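Local coordinates for DNA translocase coupling protein (Clostridium perfringens, PDB 6O1W) that binds ATP and probably DNA as the FtsK/SpoIIIE-type motor part of a plasmid conjugation coupling protein, at residues V144-L154 with A340-I350. Residues are numbered along the deposited sequence; the frame is centred on the assembly and turned at random.
Sequences VILRCILWQLL and AFYFDDDKHFI
Phe343 lies flat on helix 142-155, one face of its ring against the backbone of Arg147 and Cys148. Cys148 CA stands over that face in a CH-pi contact, 4.1 Å from the ring centroid, while His348 CB of its own segment lies near the rim of the opposite face. With CG anti to the backbone N (chi1 -180°), the ring reaches onward to Trp151, whose CG is 3.5 Å from Phe343 CE2; the two ring planes are inclined at 42°. Trp151 in turn meets Phe349, CE3 to CD1 at 3.6 Å, with planes 69° apart, which completes an aromatic cluster. The carbonyl O of His348 sits over one face of the indole near its rim, and Ile350 O lies at the edge, 3.2 Å from Trp151 CH2. The indole is fixed at its polar end by a hydrogen bond from NE1 to Asp102. Phe349 also receives Leu154 CD1 at its ring edge.

Further packing continues the interface toward the start of the helix. Cys148 SG approaches Phe341 CD2 obliquely at 4.0 Å, a sulfur-aromatic contact. Val144 CG1 presses on the backbone at Phe343 N and beside the Tyr342 ring, and Ile145 CG1 meets Ala340 CB at 3.7 Å.

Charge plays a lesser part. Arg147 NE is 4.1 Å from Asp345 OD2, which lies well out of the guanidinium plane, so only electrostatic attraction is expected; Arg147 NH2 bonds to Glu170 O and Asp345 OD1 to Tyr175.

Helix 142-155 begins within the P-loop (Walker A) of this FtsK/SpoIIIE-type ATPase domain, and the segment after strand 334-340 packs along it. Val144 and Ala340 contact ATP in another structure of this protein, placing one end of the interface beside the nucleotide site.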
ATOM      1  N   VAL A 144       6.657   4.879  -5.603  1.00 33.35           N
ATOM      2  CA  VAL A 144       7.971   4.289  -5.312  1.00 33.93           C
ATOM      3  C   VAL A 144       7.829   2.767  -5.032  1.00 34.63           C
ATOM      4  O   VAL A 144       8.599   1.975  -5.575  1.00 34.81           O
ATOM      5  CB  VAL A 144       8.679   5.073  -4.166  1.00 39.10           C
ATOM      6  CG1 VAL A 144       9.747   4.241  -3.472  1.00 38.88           C
ATOM      7  CG2 VAL A 144       9.276   6.379  -4.680  1.00 39.08           C
ATOM      8  N   ILE A 145       6.800   2.372  -4.261  1.00 30.47           N
ATOM      9  CA  ILE A 145       6.472   0.967  -3.926  1.00 31.01           C
ATOM     10  C   ILE A 145       6.246   0.164  -5.194  1.00 31.49           C
ATOM     11  O   ILE A 145       6.770  -0.930  -5.305  1.00 31.33           O
ATOM     12  CB  ILE A 145       5.209   0.874  -3.006  1.00 36.02           C
ATOM     13  CG1 ILE A 145       5.485   1.465  -1.618  1.00 37.02           C
ATOM     14  CG2 ILE A 145       4.709  -0.589  -2.881  1.00 40.39           C
ATOM     15  CD1 ILE A 145       4.214   1.704  -0.799  1.00 43.89           C
ATOM     16  N   LEU A 146       5.432   0.692  -6.127  1.00 26.63           N
ATOM     17  CA  LEU A 146       5.120   0.030  -7.391  1.00 28.08           C
ATOM     18  C   LEU A 146       6.369  -0.224  -8.232  1.00 30.75           C
ATOM     19  O   LEU A 146       6.475  -1.285  -8.813  1.00 29.32           O
ATOM     20  CB  LEU A 146       4.102   0.877  -8.186  1.00 29.17           C
ATOM     21  CG  LEU A 146       2.738   1.093  -7.502  1.00 34.17           C
ATOM     22  CD1 LEU A 146       1.812   1.855  -8.407  1.00 34.07           C
ATOM     23  CD2 LEU A 146       2.100  -0.238  -7.088  1.00 37.88           C
ATOM     24  N   ARG A 147       7.314   0.752  -8.286  1.00 28.92           N
ATOM     25  CA  ARG A 147       8.574   0.628  -9.044  1.00 28.87           C
ATOM     26  C   ARG A 147       9.525  -0.383  -8.383  1.00 29.69           C
ATOM     27  O   ARG A 147      10.275  -1.050  -9.088  1.00 27.78           O
ATOM     28  CB  ARG A 147       9.243   1.991  -9.245  1.00 28.86           C
ATOM     29  CG  ARG A 147       8.439   2.906 -10.175  1.00 43.35           C
ATOM     30  CD  ARG A 147       9.125   4.245 -10.361  1.00 64.03           C
ATOM     31  NE  ARG A 147       8.250   5.186 -11.061  1.00 89.07           N
ATOM     32  CZ  ARG A 147       7.546   6.145 -10.466  1.00111.29           C
ATOM     33  NH1 ARG A 147       7.626   6.324  -9.152  1.00 99.76           N
ATOM     34  NH2 ARG A 147       6.768   6.947 -11.183  1.00101.85           N
ATOM     35  N   CYS A 148       9.463  -0.501  -7.042  1.00 25.95           N
ATOM     36  CA  CYS A 148      10.214  -1.484  -6.238  1.00 26.85           C
ATOM     37  C   CYS A 148       9.713  -2.904  -6.551  1.00 27.77           C
ATOM     38  O   CYS A 148      10.510  -3.813  -6.707  1.00 27.14           O
ATOM     39  CB  CYS A 148      10.055  -1.174  -4.753  1.00 28.50           C
ATOM     40  SG  CYS A 148      11.100  -2.180  -3.690  1.00 33.51           S
ATOM     41  N   ILE A 149       8.390  -3.092  -6.616  1.00 25.59           N
ATOM     42  CA  ILE A 149       7.746  -4.369  -6.983  1.00 24.98           C
ATOM     43  C   ILE A 149       8.154  -4.722  -8.427  1.00 27.28           C
ATOM     44  O   ILE A 149       8.530  -5.855  -8.687  1.00 25.52           O
ATOM     45  CB  ILE A 149       6.202  -4.267  -6.852  1.00 28.37           C
ATOM     46  CG1 ILE A 149       5.797  -4.160  -5.347  1.00 28.89           C
ATOM     47  CG2 ILE A 149       5.502  -5.488  -7.552  1.00 26.62           C
ATOM     48  CD1 ILE A 149       4.415  -3.682  -5.132  1.00 36.72           C
ATOM     49  N   LEU A 150       8.084  -3.733  -9.349  1.00 24.60           N
ATOM     50  CA  LEU A 150       8.435  -3.887 -10.760  1.00 23.88           C
ATOM     51  C   LEU A 150       9.865  -4.388 -10.910  1.00 28.07           C
ATOM     52  O   LEU A 150      10.092  -5.332 -11.659  1.00 29.56           O
ATOM     53  CB  LEU A 150       8.251  -2.538 -11.492  1.00 23.20           C
ATOM     54  CG  LEU A 150       8.735  -2.427 -12.945  1.00 28.04           C
ATOM     55  CD1 LEU A 150       7.999  -3.477 -13.876  1.00 28.40           C
ATOM     56  CD2 LEU A 150       8.544  -0.990 -13.463  1.00 28.04           C
ATOM     57  N   TRP A 151      10.820  -3.754 -10.200  1.00 25.97           N
ATOM     58  CA  TRP A 151      12.243  -4.105 -10.204  1.00 26.85           C
ATOM     59  C   TRP A 151      12.466  -5.574  -9.798  1.00 30.24           C
ATOM     60  O   TRP A 151      13.166  -6.311 -10.489  1.00 31.50           O
ATOM     61  CB  TRP A 151      12.997  -3.158  -9.250  1.00 26.49           C
ATOM     62  CG  TRP A 151      14.446  -3.524  -9.120  1.00 28.25           C
ATOM     63  CD1 TRP A 151      15.051  -4.096  -8.037  1.00 31.05           C
ATOM     64  CD2 TRP A 151      15.432  -3.502 -10.170  1.00 28.36           C
ATOM     65  NE1 TRP A 151      16.382  -4.327  -8.309  1.00 30.67           N
ATOM     66  CE2 TRP A 151      16.639  -3.986  -9.619  1.00 32.37           C
ATOM     67  CE3 TRP A 151      15.422  -3.064 -11.509  1.00 29.83           C
ATOM     68  CZ2 TRP A 151      17.830  -4.048 -10.355  1.00 31.24           C
ATOM     69  CZ3 TRP A 151      16.598  -3.142 -12.247  1.00 32.12           C
ATOM     70  CH2 TRP A 151      17.781  -3.641 -11.673  1.00 32.69           C
ATOM     71  N   GLN A 152      11.807  -6.003  -8.721  1.00 26.42           N
ATOM     72  CA  GLN A 152      11.862  -7.368  -8.204  1.00 26.40           C
ATOM     73  C   GLN A 152      11.409  -8.378  -9.250  1.00 29.75           C
ATOM     74  O   GLN A 152      12.139  -9.335  -9.518  1.00 28.17           O
ATOM     75  CB  GLN A 152      11.044  -7.499  -6.902  1.00 27.03           C
ATOM     76  CG  GLN A 152      11.684  -6.713  -5.751  1.00 30.20           C
ATOM     77  CD  GLN A 152      10.897  -6.744  -4.468  1.00 35.15           C
ATOM     78  OE1 GLN A 152      10.395  -5.737  -3.974  1.00 32.05           O
ATOM     79  NE2 GLN A 152      10.775  -7.893  -3.900  1.00 27.75           N
ATOM     80  N   LEU A 153      10.261  -8.110  -9.899  1.00 26.17           N
ATOM     81  CA  LEU A 153       9.729  -8.965 -10.954  1.00 26.37           C
ATOM     82  C   LEU A 153      10.579  -8.957 -12.218  1.00 31.06           C
ATOM     83  O   LEU A 153      10.727 -10.011 -12.833  1.00 31.35           O
ATOM     84  CB  LEU A 153       8.268  -8.644 -11.256  1.00 25.90           C
ATOM     85  CG  LEU A 153       7.348  -8.885 -10.064  1.00 30.70           C
ATOM     86  CD1 LEU A 153       5.953  -8.356 -10.343  1.00 29.54           C
ATOM     87  CD2 LEU A 153       7.373 -10.374  -9.635  1.00 29.84           C
ATOM     88  N   LEU A 154      11.161  -7.799 -12.586  1.00 28.12           N
ATOM     89  CA  LEU A 154      12.070  -7.707 -13.747  1.00 27.79           C
ATOM     90  C   LEU A 154      13.324  -8.568 -13.486  1.00 32.30           C
ATOM     91  O   LEU A 154      13.843  -9.195 -14.409  1.00 31.96           O
ATOM     92  CB  LEU A 154      12.498  -6.237 -13.987  1.00 27.35           C
ATOM     93  CG  LEU A 154      11.455  -5.308 -14.621  1.00 30.55           C
ATOM     94  CD1 LEU A 154      11.985  -3.919 -14.740  1.00 28.89           C
ATOM     95  CD2 LEU A 154      11.012  -5.813 -16.007  1.00 30.04           C
ATOM     96  N   ALA A 340       7.552   1.123   4.123  1.00 29.56           N
ATOM     97  CA  ALA A 340       7.837   0.755   2.748  1.00 30.15           C
ATOM     98  C   ALA A 340       9.274   1.064   2.408  1.00 36.29           C
ATOM     99  O   ALA A 340       9.817   2.056   2.887  1.00 36.22           O
ATOM    100  CB  ALA A 340       6.920   1.531   1.809  1.00 30.77           C
ATOM    101  N   PHE A 341       9.872   0.245   1.540  1.00 33.79           N
ATOM    102  CA  PHE A 341      11.217   0.462   1.019  1.00 34.27           C
ATOM    103  C   PHE A 341      11.249   1.750   0.222  1.00 40.77           C
ATOM    104  O   PHE A 341      10.299   2.050  -0.517  1.00 40.22           O
ATOM    105  CB  PHE A 341      11.633  -0.663   0.052  1.00 35.11           C
ATOM    106  CG  PHE A 341      11.842  -2.012   0.678  1.00 36.72           C
ATOM    107  CD1 PHE A 341      12.781  -2.193   1.685  1.00 40.84           C
ATOM    108  CD2 PHE A 341      11.145  -3.117   0.224  1.00 38.64           C
ATOM    109  CE1 PHE A 341      12.966  -3.447   2.276  1.00 42.25           C
ATOM    110  CE2 PHE A 341      11.357  -4.380   0.789  1.00 42.18           C
ATOM    111  CZ  PHE A 341      12.269  -4.537   1.806  1.00 40.76           C
ATOM    112  N   TYR A 342      12.338   2.507   0.355  1.00 39.39           N
ATOM    113  CA  TYR A 342      12.487   3.684  -0.482  1.00 39.90           C
ATOM    114  C   TYR A 342      13.387   3.218  -1.607  1.00 39.60           C
ATOM    115  O   TYR A 342      14.525   2.789  -1.372  1.00 38.35           O
ATOM    116  CB  TYR A 342      13.032   4.925   0.253  1.00 43.13           C
ATOM    117  CG  TYR A 342      13.164   6.113  -0.683  1.00 46.95           C
ATOM    118  CD1 TYR A 342      12.039   6.708  -1.255  1.00 49.05           C
ATOM    119  CD2 TYR A 342      14.415   6.602  -1.048  1.00 48.59           C
ATOM    120  CE1 TYR A 342      12.160   7.750  -2.176  1.00 51.22           C
ATOM    121  CE2 TYR A 342      14.545   7.670  -1.935  1.00 50.34           C
ATOM    122  CZ  TYR A 342      13.416   8.231  -2.509  1.00 62.42           C
ATOM    123  OH  TYR A 342      13.555   9.272  -3.397  1.00 70.02           O
ATOM    124  N   PHE A 343      12.796   3.129  -2.796  1.00 33.35           N
ATOM    125  CA  PHE A 343      13.444   2.674  -4.024  1.00 32.35           C
ATOM    126  C   PHE A 343      13.631   3.927  -4.834  1.00 37.10           C
ATOM    127  O   PHE A 343      12.662   4.602  -5.166  1.00 35.92           O
ATOM    128  CB  PHE A 343      12.541   1.655  -4.752  1.00 33.16           C
ATOM    129  CG  PHE A 343      13.108   1.108  -6.046  1.00 32.91           C
ATOM    130  CD1 PHE A 343      12.870   1.753  -7.257  1.00 33.80           C
ATOM    131  CD2 PHE A 343      13.866  -0.054  -6.053  1.00 32.19           C
ATOM    132  CE1 PHE A 343      13.390   1.248  -8.445  1.00 33.85           C
ATOM    133  CE2 PHE A 343      14.374  -0.560  -7.246  1.00 33.73           C
ATOM    134  CZ  PHE A 343      14.164   0.109  -8.429  1.00 31.64           C
ATOM    135  N   ASP A 344      14.872   4.263  -5.110  1.00 35.76           N
ATOM    136  CA  ASP A 344      15.251   5.485  -5.814  1.00 36.81           C
ATOM    137  C   ASP A 344      15.756   5.069  -7.172  1.00 42.83           C
ATOM    138  O   ASP A 344      16.780   4.373  -7.240  1.00 43.23           O
ATOM    139  CB  ASP A 344      16.379   6.189  -4.993  1.00 39.63           C
ATOM    140  CG  ASP A 344      16.805   7.573  -5.469  1.00 52.28           C
ATOM    141  OD1 ASP A 344      17.124   7.722  -6.660  1.00 51.86           O
ATOM    142  OD2 ASP A 344      16.826   8.500  -4.641  1.00 63.94           O
ATOM    143  N   ASP A 345      15.054   5.468  -8.260  1.00 39.96           N
ATOM    144  CA  ASP A 345      15.450   5.143  -9.643  1.00 40.31           C
ATOM    145  C   ASP A 345      16.920   5.474  -9.941  1.00 45.35           C
ATOM    146  O   ASP A 345      17.615   4.664 -10.566  1.00 45.81           O
ATOM    147  CB  ASP A 345      14.556   5.875 -10.656  1.00 43.13           C
ATOM    148  CG  ASP A 345      13.118   5.415 -10.669  1.00 60.61           C
ATOM    149  OD1 ASP A 345      12.848   4.300 -10.180  1.00 63.34           O
ATOM    150  OD2 ASP A 345      12.260   6.167 -11.179  1.00 69.14           O
ATOM    151  N   ASP A 346      17.401   6.639  -9.463  1.00 42.22           N
ATOM    152  CA  ASP A 346      18.774   7.095  -9.706  1.00 43.71           C
ATOM    153  C   ASP A 346      19.844   6.159  -9.145  1.00 46.19           C
ATOM    154  O   ASP A 346      20.935   6.109  -9.702  1.00 45.76           O
ATOM    155  CB  ASP A 346      19.010   8.540  -9.225  1.00 47.07           C
ATOM    156  CG  ASP A 346      18.504   9.618 -10.161  1.00 66.61           C
ATOM    157  OD1 ASP A 346      18.522   9.394 -11.394  1.00 70.48           O
ATOM    158  OD2 ASP A 346      18.111  10.696  -9.664  1.00 73.97           O
ATOM    159  N   LYS A 347      19.535   5.379  -8.109  1.00 41.92           N
ATOM    160  CA  LYS A 347      20.552   4.464  -7.599  1.00 41.61           C
ATOM    161  C   LYS A 347      20.138   2.990  -7.550  1.00 45.10           C
ATOM    162  O   LYS A 347      21.011   2.132  -7.402  1.00 46.19           O
ATOM    163  CB  LYS A 347      21.102   4.924  -6.235  1.00 44.27           C
ATOM    164  CG  LYS A 347      20.136   5.203  -5.136  1.00 50.00           C
ATOM    165  CD  LYS A 347      20.770   6.195  -4.190  1.00 50.72           C
ATOM    166  CE  LYS A 347      19.972   6.357  -2.928  1.00 56.68           C
ATOM    167  NZ  LYS A 347      20.436   7.522  -2.116  1.00 58.85           N
ATOM    168  N   HIS A 348      18.847   2.674  -7.733  1.00 38.75           N
ATOM    169  CA  HIS A 348      18.408   1.295  -7.607  1.00 36.37           C
ATOM    170  C   HIS A 348      17.964   0.640  -8.901  1.00 39.21           C
ATOM    171  O   HIS A 348      18.003  -0.582  -8.984  1.00 39.24           O
ATOM    172  CB  HIS A 348      17.307   1.198  -6.531  1.00 36.37           C
ATOM    173  CG  HIS A 348      17.762   1.626  -5.169  1.00 38.56           C
ATOM    174  ND1 HIS A 348      17.047   2.546  -4.430  1.00 39.54           N
ATOM    175  CD2 HIS A 348      18.883   1.288  -4.485  1.00 39.86           C
ATOM    176  CE1 HIS A 348      17.728   2.717  -3.306  1.00 38.86           C
ATOM    177  NE2 HIS A 348      18.850   1.987  -3.301  1.00 39.73           N
ATOM    178  N   PHE A 349      17.559   1.424  -9.908  1.00 36.35           N
ATOM    179  CA  PHE A 349      17.068   0.893 -11.175  1.00 36.40           C
ATOM    180  C   PHE A 349      18.218   0.816 -12.163  1.00 42.50           C
ATOM    181  O   PHE A 349      18.656   1.843 -12.668  1.00 43.56           O
ATOM    182  CB  PHE A 349      15.875   1.736 -11.700  1.00 37.49           C
ATOM    183  CG  PHE A 349      15.295   1.177 -12.977  1.00 38.23           C
ATOM    184  CD1 PHE A 349      14.494   0.043 -12.957  1.00 39.42           C
ATOM    185  CD2 PHE A 349      15.585   1.763 -14.206  1.00 41.32           C
ATOM    186  CE1 PHE A 349      14.002  -0.504 -14.140  1.00 40.92           C
ATOM    187  CE2 PHE A 349      15.097   1.206 -15.399  1.00 43.58           C
ATOM    188  CZ  PHE A 349      14.326   0.071 -15.356  1.00 41.18           C
ATOM    189  N   ILE A 350      18.757  -0.392 -12.368  1.00 39.22           N
ATOM    190  CA  ILE A 350      19.930  -0.643 -13.219  1.00 39.24           C
ATOM    191  C   ILE A 350      19.511  -1.496 -14.416  1.00 40.82           C
ATOM    192  O   ILE A 350      19.441  -2.721 -14.305  1.00 38.61           O
ATOM    193  CB  ILE A 350      21.121  -1.227 -12.382  1.00 43.13           C
ATOM    194  CG1 ILE A 350      21.385  -0.366 -11.125  1.00 44.18           C
ATOM    195  CG2 ILE A 350      22.399  -1.357 -13.239  1.00 42.43           C
ATOM    196  CD1 ILE A 350      22.042  -1.086  -9.951  1.00 56.02           C
TER